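Local coordinates for acyl-coenzyme A oxidase acox-1.2 (PDB 5K3J), which catalyses the FAD-dependent desaturation of ascaroside-CoA side chains, the first step of peroxisomal beta-oxidation in pheromone biosynthesis, at residues I144-Q149 and K193-A198; L184-G189 and N248-L253; Y197-A202 and F215-L220. All coordinates share one frame; numbering follows the deposited sequence.

Interaction 1: residues I144-Q149 and K193-A198; sequences IGCYAQ and KSCNYA. With FAD (flavin-adenine dinucleotide), chain C.
Ile144 O is gripped by two successive backbone N-H groups, those of Asn196 and Tyr197, where the facing loop enters strand 197-205. Asn196 N lies 3.0 Å from Ile144 O, and Tyr197 N binds the same oxygen at 3.1 Å, arriving nearly along the C=O axis. The side chain of Asn196 closes the ring of bonds: its CG sits between the backbone N and the carbonyl carbon (chi1 43°), which folds OD1 back to accept from Ile144 N at 3.2 Å. An alanine in place of Asn196 would probably leave the N-H of Ile144 without this mate, its carbonyl alone keeping the bonds described here. Next along, Gly145 CA brings a C-H to Tyr197 O at 3.1 Å. Cys146 SG then meets Ala198 CB at 3.5 Å and lies 3.7 Å from Cys195 SG, a packing contact with no disulfide. At the other end of 144-149, FAD N3 donates to Tyr147 O at 2.7 Å, while Gln149 N donates to FAD O2 at 2.9 Å. Farther out, Ser194 OG is hydrogen-bonded to Asp247, and Met656 of the second subunit packs on Ile144 and Asn196. The backbone of 147-149, whose strand part 147-148 pairs with strand 197-205, thus presents one acceptor and one donor to the flavin pyrimidine edge; the N-H at O2 would be expected to favour negative charge at the N1-C2=O2 end of the reduced flavin.

Interaction 2: residues L184-G189 and N248-L253; sequences LKWWPG and NGYLGL. With FAD (flavin-adenine dinucleotide), chain C.
Asn248 reaches across to the flavin-binding strand with its amide, ND2 donating to Trp187 O at 3.1 Å. The bond is straight at the hydrogen (168°) and lies close to the amide plane of Asn248, but it meets Trp187 O from above the carbonyl plane. OD1 of the same amide accepts from Lys240, so both ends of the group are held. Gly249 follows with two backbone bonds, its N to Pro188 O and its O from Trp187 N; between them the register slips by one residue, a beta bulge at Trp187 and Pro188. In Tyr250, CG sits between the backbone N and the carbonyl carbon (chi1 61°), a torsion that lays the ring alongside the Trp186 indole, pointing the same way. The Tyr250 ring and the six-membered ring of Trp186 are only 20° apart but slid past one another, so the closest touch is Tyr250 CB against Trp186 CE3 at 3.6 Å. Phe631 of the second subunit meets the Tyr250 ring edge-to-face. Leu251 exchanges backbone bonds with Lys185 in both directions, and its CB packs on Lys185 CB at 3.8 Å. Finally Gly252, without a side chain, takes the methyl CD2 of Leu184 against its CA at 3.5 Å. Beyond the bulge Gly189 N donates to FAD O4 at 3.1 Å, while within it Trp187 lays one face of its ring over FAD C9, offset toward the rim. This bulged antiparallel edge belongs to the beta domain of the acyl-CoA oxidase and dehydrogenase fold, where it forms one wall of the flavin site.

Interaction 3: residues Y197-A202 and F215-L220; sequences YALVVA and FFMVQL
Tyr197 lies across Gln219 at one end of a beta hairpin, strands 197-205 and 210-219, whose antiparallel pairs in these two segments run from here to Val201 with Phe215. Gln219 CB rests 3.7 Å from Tyr197 CE2 over one face of the ring, in a CH-pi contact. With chi1 near 180° and an extended chain, Gln219 continues along that face to the hydroxyl end, its amide plane turned only 11° from that of the ring; NE2 is hydrogen-bonded to Arg221 O, and Tyr197 OH to Glu223. The ring edge is met by Met217 SD in a Met-aromatic contact. Bent at chi2 and chi3, Met217 turns its terminal methyl CE onto Leu199 CD2 at 3.8 Å, while Phe118 of helix 112-125 covers both residues. Farther along the same face, Val201 CG2 abuts the ring of Phe215. On the opposite face the relief is uneven: small Ala198 admits Leu220 CD1 against its CB at 3.5 Å, Val200 CG2 presses on Val218 CG2, and the bulky Phe216 lies beside Ala202. Between the faces, Ala198 and Val218 exchange backbone bonds, as do Val200 and Phe216. Phe174 meets the Phe216 ring edge-to-face; Val200 O lies in plane at the ring edge, 3.6 Å from Phe216 CD1.

How the interactions relate
All three contacts lie within 11 Å of one another, centre to centre. Every touching residue of interactions 1 and 2 is buried; interaction 3 is buried too, except for the partly exposed Gln219. Interactions 1 and 3 share strand 197-205: strand 147-148 runs parallel on one flank and strand 210-219 antiparallel on the other. Interaction 2 belongs to a separate antiparallel sheet, joined to this one by Lys185, whose NZ bonds Gln149 O and Val201 O, and by Leu251 packing on Val200. Interactions 1 and 2 touch both FAD and the second subunit, and direct backbone polar groups at the flavin; interaction 3 touches neither, and consists of regular strand pairing with mainly apolar side chains.

Interaction 1: residues I144-Q149 and K193-A198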
loop_
_atom_site.group_PDB
_atom_site.type_symbol
_atom_site.label_atom_id
_atom_site.label_comp_id
_atom_site.label_asym_id
_atom_site.label_seq_id
_atom_site.Cartn_x
_atom_site.Cartn_y
_atom_site.Cartn_z
ATOM N N ILE A 144 -30.854 3.650 12.275
ATOM C CA ILE A 144 -29.545 3.343 11.707
ATOM C C ILE A 144 -29.241 1.861 11.884
ATOM O O ILE A 144 -29.360 1.330 12.985
ATOM C CB ILE A 144 -28.432 4.173 12.366
ATOM C CG1 ILE A 144 -28.777 5.666 12.318
ATOM C CG2 ILE A 144 -27.104 3.904 11.683
ATOM C CD1 ILE A 144 -27.881 6.541 13.174
ATOM N N GLY A 145 -28.845 1.197 10.802
ATOM C CA GLY A 145 -28.625 -0.237 10.837
ATOM C C GLY A 145 -27.203 -0.647 10.508
ATOM O O GLY A 145 -26.316 0.203 10.401
ATOM N N CYS A 146 -26.991 -1.955 10.365
ATOM C CA CYS A 146 -25.702 -2.503 9.949
ATOM C C CYS A 146 -25.785 -3.993 9.629
ATOM O O CYS A 146 -26.738 -4.675 9.994
ATOM C CB CYS A 146 -24.638 -2.279 11.027
ATOM S SG CYS A 146 -24.860 -3.227 12.552
ATOM N N TYR A 147 -24.751 -4.483 8.954
ATOM C CA TYR A 147 -24.613 -5.894 8.601
ATOM C C TYR A 147 -23.635 -6.575 9.569
ATOM O O TYR A 147 -22.422 -6.494 9.389
ATOM C CB TYR A 147 -24.134 -6.008 7.148
ATOM C CG TYR A 147 -24.110 -7.397 6.537
ATOM C CD1 TYR A 147 -25.241 -7.932 5.927
ATOM C CD2 TYR A 147 -22.945 -8.156 6.531
ATOM C CE1 TYR A 147 -25.216 -9.192 5.352
ATOM C CE2 TYR A 147 -22.919 -9.419 5.959
ATOM C CZ TYR A 147 -24.054 -9.926 5.372
ATOM O OH TYR A 147 -24.015 -11.179 4.805
ATOM N N ALA A 148 -24.169 -7.232 10.597
ATOM C CA ALA A 148 -23.343 -7.806 11.658
ATOM C C ALA A 148 -23.099 -9.299 11.450
ATOM O O ALA A 148 -23.819 -10.139 11.985
ATOM C CB ALA A 148 -23.985 -7.559 13.012
ATOM N N GLN A 149 -22.069 -9.623 10.675
ATOM C CA GLN A 149 -21.790 -11.007 10.306
ATOM C C GLN A 149 -20.476 -11.506 10.897
ATOM O O GLN A 149 -20.461 -12.446 11.699
ATOM C CB GLN A 149 -21.762 -11.146 8.782
ATOM C CG GLN A 149 -21.556 -12.563 8.272
ATOM C CD GLN A 149 -21.759 -12.673 6.773
ATOM O OE1 GLN A 149 -22.883 -12.831 6.299
ATOM N NE2 GLN A 149 -20.672 -12.591 6.020
ATOM N N LYS A 193 -21.040 2.304 17.593
ATOM C CA LYS A 193 -21.487 3.587 18.127
ATOM C C LYS A 193 -22.721 4.205 17.465
ATOM O O LYS A 193 -23.462 4.945 18.112
ATOM C CB LYS A 193 -20.331 4.588 18.050
ATOM C CG LYS A 193 -19.163 4.238 18.951
ATOM C CD LYS A 193 -19.646 4.021 20.373
ATOM C CE LYS A 193 -18.489 3.808 21.327
ATOM N NZ LYS A 193 -18.942 3.717 22.745
ATOM N N SER A 194 -22.947 3.904 16.191
ATOM C CA SER A 194 -23.955 4.628 15.422
ATOM C C SER A 194 -25.318 3.944 15.375
ATOM O O SER A 194 -26.329 4.552 15.730
ATOM C CB SER A 194 -23.448 4.860 13.999
ATOM O OG SER A 194 -22.374 5.783 14.003
ATOM N N CYS A 195 -25.351 2.689 14.938
ATOM C CA CYS A 195 -26.615 1.997 14.720
ATOM C C CYS A 195 -27.350 1.726 16.026
ATOM O O CYS A 195 -26.738 1.618 17.095
ATOM C CB CYS A 195 -26.390 0.679 13.975
ATOM S SG CYS A 195 -25.858 -0.689 15.023
ATOM N N ASN A 196 -28.672 1.644 15.934
ATOM C CA ASN A 196 -29.474 1.141 17.041
ATOM C C ASN A 196 -30.182 -0.142 16.629
ATOM O O ASN A 196 -30.767 -0.833 17.465
ATOM C CB ASN A 196 -30.484 2.184 17.531
ATOM C CG ASN A 196 -31.174 2.914 16.403
ATOM O OD1 ASN A 196 -31.115 2.507 15.242
ATOM N ND2 ASN A 196 -31.841 4.006 16.745
ATOM N N TYR A 197 -30.107 -0.460 15.339
ATOM C CA TYR A 197 -30.562 -1.746 14.832
ATOM C C TYR A 197 -29.434 -2.453 14.094
ATOM O O TYR A 197 -28.592 -1.814 13.470
ATOM C CB TYR A 197 -31.766 -1.572 13.909
ATOM C CG TYR A 197 -33.069 -1.332 14.632
ATOM C CD1 TYR A 197 -33.372 -0.082 15.155
ATOM C CD2 TYR A 197 -34.000 -2.353 14.792
ATOM C CE1 TYR A 197 -34.559 0.146 15.816
ATOM C CE2 TYR A 197 -35.194 -2.133 15.457
ATOM C CZ TYR A 197 -35.466 -0.879 15.966
ATOM O OH TYR A 197 -36.647 -0.637 16.628
ATOM N N ALA A 198 -29.415 -3.777 14.179
ATOM C CA ALA A 198 -28.416 -4.577 13.487
ATOM C C ALA A 198 -29.015 -5.855 12.917
ATOM O O ALA A 198 -29.827 -6.515 13.565
ATOM C CB ALA A 198 -27.273 -4.908 14.427
HETATM P PA FAD C . -9.211 -14.555 7.406
HETATM O O1A FAD C . -9.992 -15.803 6.954
HETATM O O2A FAD C . -8.942 -14.616 8.885
HETATM O O5B FAD C . -7.796 -14.449 6.629
HETATM C C5B FAD C . -6.603 -14.917 7.280
HETATM C C4B FAD C . -5.655 -15.549 6.211
HETATM O O4B FAD C . -5.960 -16.812 6.053
HETATM C C3B FAD C . -5.891 -14.892 4.841
HETATM O O3B FAD C . -4.739 -14.837 4.158
HETATM C C2B FAD C . -6.886 -15.860 4.140
HETATM O O2B FAD C . -6.767 -15.744 2.654
HETATM C C1B FAD C . -6.487 -17.011 4.541
HETATM N N9A FAD C . -7.555 -17.969 4.516
HETATM C C8A FAD C . -8.651 -18.012 5.295
HETATM N N7A FAD C . -9.387 -19.085 4.921
HETATM C C5A FAD C . -8.735 -19.713 3.900
HETATM C C6A FAD C . -9.038 -20.848 3.151
HETATM N N6A FAD C . -10.108 -21.789 3.138
HETATM N N1A FAD C . -8.207 -21.250 2.186
HETATM C C2A FAD C . -7.061 -20.550 1.934
HETATM N N3A FAD C . -6.761 -19.442 2.663
HETATM C C4A FAD C . -7.610 -19.031 3.648
HETATM N N1 FAD C . -17.862 -7.712 8.432
HETATM C C2 FAD C . -19.306 -7.564 8.621
HETATM O O2 FAD C . -19.980 -8.510 8.977
HETATM N N3 FAD C . -19.960 -6.277 8.384
HETATM C C4 FAD C . -19.190 -5.170 7.966
HETATM O O4 FAD C . -19.747 -4.067 7.768
HETATM C C4X FAD C . -17.716 -5.315 7.775
HETATM N N5 FAD C . -16.925 -4.179 7.354
HETATM C C5X FAD C . -15.486 -4.317 7.160
HETATM C C6 FAD C . -14.724 -3.210 6.748
HETATM C C7 FAD C . -13.334 -3.334 6.562
HETATM C C7M FAD C . -12.743 -1.991 6.117
HETATM C C8 FAD C . -12.698 -4.558 6.785
HETATM C C8M FAD C . -11.208 -4.785 6.612
HETATM C C9 FAD C . -13.454 -5.674 7.200
HETATM C C9A FAD C . -14.849 -5.561 7.389
HETATM N N10 FAD C . -15.647 -6.732 7.822
HETATM C C10 FAD C . -17.070 -6.591 8.010
HETATM C "C1'" FAD C . -14.998 -8.048 8.067
HETATM C "C2'" FAD C . -14.689 -8.731 6.727
HETATM O "O2'" FAD C . -15.864 -9.192 6.156
HETATM C "C3'" FAD C . -13.756 -9.892 6.937
HETATM O "O3'" FAD C . -12.611 -9.437 7.603
HETATM C "C4'" FAD C . -13.358 -10.459 5.600
HETATM O "O4'" FAD C . -14.449 -11.172 5.059
HETATM C "C5'" FAD C . -12.164 -11.381 5.768
HETATM O "O5'" FAD C . -12.486 -12.408 6.710
HETATM P P FAD C . -11.386 -12.783 7.813
HETATM O O1P FAD C . -11.113 -11.532 8.657
HETATM O O2P FAD C . -11.874 -13.905 8.676
HETATM O O3P FAD C . -10.062 -13.237 7.071
#

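Interaction 2: residues L184-G189 and N248-L253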
loop_
_atom_site.group_PDB
_atom_site.type_symbol
_atom_site.label_atom_id
_atom_site.label_comp_id
_atom_site.label_asym_id
_atom_site.label_seq_id
_atom_site.Cartn_x
_atom_site.Cartn_y
_atom_site.Cartn_z
ATOM N N LEU A 184 -17.912 -12.904 19.605
ATOM C CA LEU A 184 -18.264 -11.500 19.447
ATOM C C LEU A 184 -18.255 -11.112 17.982
ATOM O O LEU A 184 -17.291 -11.394 17.274
ATOM C CB LEU A 184 -17.285 -10.602 20.210
ATOM C CG LEU A 184 -17.285 -10.534 21.739
ATOM C CD1 LEU A 184 -16.078 -9.747 22.230
ATOM C CD2 LEU A 184 -18.554 -9.902 22.237
ATOM N N LYS A 185 -19.329 -10.476 17.528
ATOM C CA LYS A 185 -19.313 -9.832 16.224
ATOM C C LYS A 185 -18.166 -8.834 16.223
ATOM O O LYS A 185 -17.866 -8.229 17.247
ATOM C CB LYS A 185 -20.641 -9.137 15.924
ATOM C CG LYS A 185 -21.813 -10.094 15.795
ATOM C CD LYS A 185 -21.438 -11.273 14.913
ATOM C CE LYS A 185 -22.629 -12.170 14.625
ATOM N NZ LYS A 185 -22.234 -13.326 13.773
ATOM N N TRP A 186 -17.506 -8.678 15.087
ATOM C CA TRP A 186 -16.300 -7.866 15.036
ATOM C C TRP A 186 -16.090 -7.410 13.601
ATOM O O TRP A 186 -15.992 -8.252 12.711
ATOM C CB TRP A 186 -15.098 -8.669 15.550
ATOM C CG TRP A 186 -13.915 -7.848 16.004
ATOM C CD1 TRP A 186 -12.993 -7.236 15.208
ATOM C CD2 TRP A 186 -13.515 -7.591 17.357
ATOM N NE1 TRP A 186 -12.050 -6.597 15.978
ATOM C CE2 TRP A 186 -12.344 -6.799 17.300
ATOM C CE3 TRP A 186 -14.026 -7.936 18.610
ATOM C CZ2 TRP A 186 -11.689 -6.357 18.444
ATOM C CZ3 TRP A 186 -13.371 -7.493 19.745
ATOM C CH2 TRP A 186 -12.217 -6.712 19.653
ATOM N N TRP A 187 -16.106 -6.086 13.410
ATOM C CA TRP A 187 -15.918 -5.358 12.139
ATOM C C TRP A 187 -17.151 -4.758 11.436
ATOM O O TRP A 187 -16.971 -3.966 10.512
ATOM C CB TRP A 187 -15.187 -6.217 11.107
ATOM C CG TRP A 187 -13.733 -6.231 11.325
ATOM C CD1 TRP A 187 -12.982 -7.255 11.839
ATOM C CD2 TRP A 187 -12.834 -5.154 11.078
ATOM N NE1 TRP A 187 -11.665 -6.882 11.908
ATOM C CE2 TRP A 187 -11.546 -5.595 11.449
ATOM C CE3 TRP A 187 -12.987 -3.857 10.573
ATOM C CZ2 TRP A 187 -10.422 -4.780 11.335
ATOM C CZ3 TRP A 187 -11.869 -3.058 10.458
ATOM C CH2 TRP A 187 -10.604 -3.521 10.837
ATOM N N PRO A 188 -18.386 -5.119 11.832
ATOM C CA PRO A 188 -19.497 -4.390 11.205
ATOM C C PRO A 188 -19.417 -2.873 11.349
ATOM O O PRO A 188 -19.249 -2.363 12.455
ATOM C CB PRO A 188 -20.711 -4.929 11.948
ATOM C CG PRO A 188 -20.334 -6.309 12.250
ATOM C CD PRO A 188 -18.873 -6.336 12.503
ATOM N N GLY A 189 -19.517 -2.166 10.228
ATOM C CA GLY A 189 -19.552 -0.716 10.254
ATOM C C GLY A 189 -20.778 -0.244 11.009
ATOM O O GLY A 189 -21.841 -0.860 10.910
ATOM N N ASN A 248 -16.406 1.083 13.308
ATOM C CA ASN A 248 -16.589 -0.348 13.166
ATOM C C ASN A 248 -16.551 -0.968 14.554
ATOM O O ASN A 248 -15.615 -0.736 15.317
ATOM C CB ASN A 248 -15.524 -0.932 12.241
ATOM C CG ASN A 248 -15.549 -0.297 10.866
ATOM O OD1 ASN A 248 -15.047 0.809 10.672
ATOM N ND2 ASN A 248 -16.138 -0.994 9.904
ATOM N N GLY A 249 -17.576 -1.739 14.892
ATOM C CA GLY A 249 -17.744 -2.153 16.268
ATOM C C GLY A 249 -17.778 -3.640 16.543
ATOM O O GLY A 249 -17.661 -4.465 15.638
ATOM N N TYR A 250 -17.923 -3.981 17.818
ATOM C CA TYR A 250 -18.130 -5.364 18.210
ATOM C C TYR A 250 -19.466 -5.496 18.932
ATOM O O TYR A 250 -19.980 -4.519 19.481
ATOM C CB TYR A 250 -16.974 -5.869 19.083
ATOM C CG TYR A 250 -16.775 -5.130 20.386
ATOM C CD1 TYR A 250 -17.487 -5.481 21.531
ATOM C CD2 TYR A 250 -15.860 -4.094 20.480
ATOM C CE1 TYR A 250 -17.298 -4.804 22.725
ATOM C CE2 TYR A 250 -15.664 -3.415 21.666
ATOM C CZ TYR A 250 -16.382 -3.770 22.784
ATOM O OH TYR A 250 -16.177 -3.085 23.962
ATOM N N LEU A 251 -20.037 -6.697 18.918
ATOM C CA LEU A 251 -21.330 -6.926 19.555
ATOM C C LEU A 251 -21.317 -8.156 20.451
ATOM O O LEU A 251 -20.900 -9.240 20.039
ATOM C CB LEU A 251 -22.436 -7.075 18.507
ATOM C CG LEU A 251 -23.820 -7.450 19.046
ATOM C CD1 LEU A 251 -24.341 -6.382 20.008
ATOM C CD2 LEU A 251 -24.794 -7.679 17.902
ATOM N N GLY A 252 -21.768 -7.970 21.686
ATOM C CA GLY A 252 -21.917 -9.064 22.626
ATOM C C GLY A 252 -23.365 -9.276 23.013
ATOM O O GLY A 252 -24.023 -8.361 23.505
ATOM N N LEU A 253 -23.866 -10.487 22.794
ATOM C CA LEU A 253 -25.254 -10.804 23.108
ATOM C C LEU A 253 -25.341 -11.851 24.215
ATOM O O LEU A 253 -24.737 -12.918 24.116
ATOM C CB LEU A 253 -25.986 -11.290 21.854
ATOM C CG LEU A 253 -26.176 -10.239 20.757
ATOM C CD1 LEU A 253 -26.517 -10.881 19.420
ATOM C CD2 LEU A 253 -27.252 -9.243 21.159
HETATM P PA FAD C . -9.211 -14.555 7.406
HETATM O O1A FAD C . -9.992 -15.803 6.954
HETATM O O2A FAD C . -8.942 -14.616 8.885
HETATM O O5B FAD C . -7.796 -14.449 6.629
HETATM C C5B FAD C . -6.603 -14.917 7.280
HETATM C C4B FAD C . -5.655 -15.549 6.211
HETATM O O4B FAD C . -5.960 -16.812 6.053
HETATM C C3B FAD C . -5.891 -14.892 4.841
HETATM O O3B FAD C . -4.739 -14.837 4.158
HETATM C C2B FAD C . -6.886 -15.860 4.140
HETATM O O2B FAD C . -6.767 -15.744 2.654
HETATM C C1B FAD C . -6.487 -17.011 4.541
HETATM N N9A FAD C . -7.555 -17.969 4.516
HETATM C C8A FAD C . -8.651 -18.012 5.295
HETATM N N7A FAD C . -9.387 -19.085 4.921
HETATM C C5A FAD C . -8.735 -19.713 3.900
HETATM C C6A FAD C . -9.038 -20.848 3.151
HETATM N N6A FAD C . -10.108 -21.789 3.138
HETATM N N1A FAD C . -8.207 -21.250 2.186
HETATM C C2A FAD C . -7.061 -20.550 1.934
HETATM N N3A FAD C . -6.761 -19.442 2.663
HETATM C C4A FAD C . -7.610 -19.031 3.648
HETATM N N1 FAD C . -17.862 -7.712 8.432
HETATM C C2 FAD C . -19.306 -7.564 8.621
HETATM O O2 FAD C . -19.980 -8.510 8.977
HETATM N N3 FAD C . -19.960 -6.277 8.384
HETATM C C4 FAD C . -19.190 -5.170 7.966
HETATM O O4 FAD C . -19.747 -4.067 7.768
HETATM C C4X FAD C . -17.716 -5.315 7.775
HETATM N N5 FAD C . -16.925 -4.179 7.354
HETATM C C5X FAD C . -15.486 -4.317 7.160
HETATM C C6 FAD C . -14.724 -3.210 6.748
HETATM C C7 FAD C . -13.334 -3.334 6.562
HETATM C C7M FAD C . -12.743 -1.991 6.117
HETATM C C8 FAD C . -12.698 -4.558 6.785
HETATM C C8M FAD C . -11.208 -4.785 6.612
HETATM C C9 FAD C . -13.454 -5.674 7.200
HETATM C C9A FAD C . -14.849 -5.561 7.389
HETATM N N10 FAD C . -15.647 -6.732 7.822
HETATM C C10 FAD C . -17.070 -6.591 8.010
HETATM C "C1'" FAD C . -14.998 -8.048 8.067
HETATM C "C2'" FAD C . -14.689 -8.731 6.727
HETATM O "O2'" FAD C . -15.864 -9.192 6.156
HETATM C "C3'" FAD C . -13.756 -9.892 6.937
HETATM O "O3'" FAD C . -12.611 -9.437 7.603
HETATM C "C4'" FAD C . -13.358 -10.459 5.600
HETATM O "O4'" FAD C . -14.449 -11.172 5.059
HETATM C "C5'" FAD C . -12.164 -11.381 5.768
HETATM O "O5'" FAD C . -12.486 -12.408 6.710
HETATM P P FAD C . -11.386 -12.783 7.813
HETATM O O1P FAD C . -11.113 -11.532 8.657
HETATM O O2P FAD C . -11.874 -13.905 8.676
HETATM O O3P FAD C . -10.062 -13.237 7.071
#

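Interaction 3: residues Y197-A202 and F215-L220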
loop_
_atom_site.group_PDB
_atom_site.type_symbol
_atom_site.label_atom_id
_atom_site.label_comp_id
_atom_site.label_asym_id
_atom_site.label_seq_id
_atom_site.Cartn_x
_atom_site.Cartn_y
_atom_site.Cartn_z
ATOM N N TYR A 197 -30.107 -0.460 15.339
ATOM C CA TYR A 197 -30.562 -1.746 14.832
ATOM C C TYR A 197 -29.434 -2.453 14.094
ATOM O O TYR A 197 -28.592 -1.814 13.470
ATOM C CB TYR A 197 -31.766 -1.572 13.909
ATOM C CG TYR A 197 -33.069 -1.332 14.632
ATOM C CD1 TYR A 197 -33.372 -0.082 15.155
ATOM C CD2 TYR A 197 -34.000 -2.353 14.792
ATOM C CE1 TYR A 197 -34.559 0.146 15.816
ATOM C CE2 TYR A 197 -35.194 -2.133 15.457
ATOM C CZ TYR A 197 -35.466 -0.879 15.966
ATOM O OH TYR A 197 -36.647 -0.637 16.628
ATOM N N ALA A 198 -29.415 -3.777 14.179
ATOM C CA ALA A 198 -28.416 -4.577 13.487
ATOM C C ALA A 198 -29.015 -5.855 12.917
ATOM O O ALA A 198 -29.827 -6.515 13.565
ATOM C CB ALA A 198 -27.273 -4.908 14.427
ATOM N N LEU A 199 -28.613 -6.204 11.701
ATOM C CA LEU A 199 -28.974 -7.495 11.135
ATOM C C LEU A 199 -27.892 -8.495 11.516
ATOM O O LEU A 199 -26.828 -8.533 10.899
ATOM C CB LEU A 199 -29.145 -7.405 9.617
ATOM C CG LEU A 199 -30.506 -6.873 9.161
ATOM C CD1 LEU A 199 -30.491 -6.451 7.699
ATOM C CD2 LEU A 199 -31.559 -7.937 9.397
ATOM N N VAL A 200 -28.166 -9.285 12.548
ATOM C CA VAL A 200 -27.177 -10.190 13.121
ATOM C C VAL A 200 -27.247 -11.595 12.543
ATOM O O VAL A 200 -28.278 -12.264 12.626
ATOM C CB VAL A 200 -27.336 -10.280 14.644
ATOM C CG1 VAL A 200 -26.368 -11.301 15.224
ATOM C CG2 VAL A 200 -27.114 -8.920 15.265
ATOM N N VAL A 201 -26.133 -12.034 11.966
ATOM C CA VAL A 201 -26.035 -13.364 11.381
ATOM C C VAL A 201 -25.681 -14.389 12.450
ATOM O O VAL A 201 -24.652 -14.277 13.118
ATOM C CB VAL A 201 -24.978 -13.415 10.265
ATOM C CG1 VAL A 201 -24.894 -14.815 9.681
ATOM C CG2 VAL A 201 -25.295 -12.388 9.182
ATOM N N ALA A 202 -26.537 -15.392 12.610
ATOM C CA ALA A 202 -26.330 -16.395 13.650
ATOM C C ALA A 202 -26.689 -17.796 13.178
ATOM O O ALA A 202 -27.503 -17.972 12.277
ATOM C CB ALA A 202 -27.133 -16.043 14.890
ATOM N N PHE A 215 -30.500 -14.658 9.127
ATOM C CA PHE A 215 -30.551 -13.234 9.452
ATOM C C PHE A 215 -31.611 -12.918 10.506
ATOM O O PHE A 215 -32.768 -13.307 10.373
ATOM C CB PHE A 215 -30.803 -12.409 8.192
ATOM C CG PHE A 215 -29.632 -12.360 7.261
ATOM C CD1 PHE A 215 -28.617 -11.436 7.450
ATOM C CD2 PHE A 215 -29.545 -13.240 6.197
ATOM C CE1 PHE A 215 -27.537 -11.394 6.591
ATOM C CE2 PHE A 215 -28.472 -13.204 5.339
ATOM C CZ PHE A 215 -27.461 -12.275 5.538
ATOM N N PHE A 216 -31.198 -12.209 11.551
ATOM C CA PHE A 216 -32.103 -11.813 12.622
ATOM C C PHE A 216 -32.001 -10.314 12.871
ATOM O O PHE A 216 -30.924 -9.795 13.161
ATOM C CB PHE A 216 -31.800 -12.579 13.917
ATOM C CG PHE A 216 -31.847 -14.064 13.767
ATOM C CD1 PHE A 216 -30.762 -14.747 13.250
ATOM C CD2 PHE A 216 -32.965 -14.779 14.156
ATOM C CE1 PHE A 216 -30.797 -16.106 13.110
ATOM C CE2 PHE A 216 -33.003 -16.144 14.020
ATOM C CZ PHE A 216 -31.922 -16.809 13.491
ATOM N N MET A 217 -33.128 -9.622 12.746
ATOM C CA MET A 217 -33.198 -8.220 13.125
ATOM C C MET A 217 -33.063 -8.085 14.631
ATOM O O MET A 217 -33.784 -8.733 15.386
ATOM C CB MET A 217 -34.512 -7.593 12.654
ATOM C CG MET A 217 -34.685 -6.143 13.062
ATOM S SD MET A 217 -33.437 -5.059 12.341
ATOM C CE MET A 217 -33.870 -5.170 10.610
ATOM N N VAL A 218 -32.124 -7.253 15.064
ATOM C CA VAL A 218 -31.932 -7.010 16.481
ATOM C C VAL A 218 -31.890 -5.520 16.763
ATOM O O VAL A 218 -31.092 -4.799 16.165
ATOM C CB VAL A 218 -30.632 -7.660 16.989
ATOM C CG1 VAL A 218 -30.512 -7.509 18.504
ATOM C CG2 VAL A 218 -30.579 -9.116 16.580
ATOM N N GLN A 219 -32.758 -5.055 17.658
ATOM C CA GLN A 219 -32.634 -3.699 18.175
ATOM C C GLN A 219 -31.548 -3.703 19.240
ATOM O O GLN A 219 -31.559 -4.547 20.134
ATOM C CB GLN A 219 -33.954 -3.181 18.752
ATOM C CG GLN A 219 -33.842 -1.764 19.309
ATOM C CD GLN A 219 -35.163 -1.204 19.802
ATOM O OE1 GLN A 219 -36.145 -1.933 19.938
ATOM N NE2 GLN A 219 -35.191 0.098 20.072
ATOM N N LEU A 220 -30.605 -2.773 19.138
ATOM C CA LEU A 220 -29.459 -2.760 20.036
ATOM C C LEU A 220 -29.562 -1.630 21.044
ATOM O O LEU A 220 -29.244 -1.801 22.221
ATOM C CB LEU A 220 -28.159 -2.633 19.241
ATOM C CG LEU A 220 -27.867 -3.777 18.273
ATOM C CD1 LEU A 220 -26.548 -3.534 17.590
ATOM C CD2 LEU A 220 -27.848 -5.098 19.016
#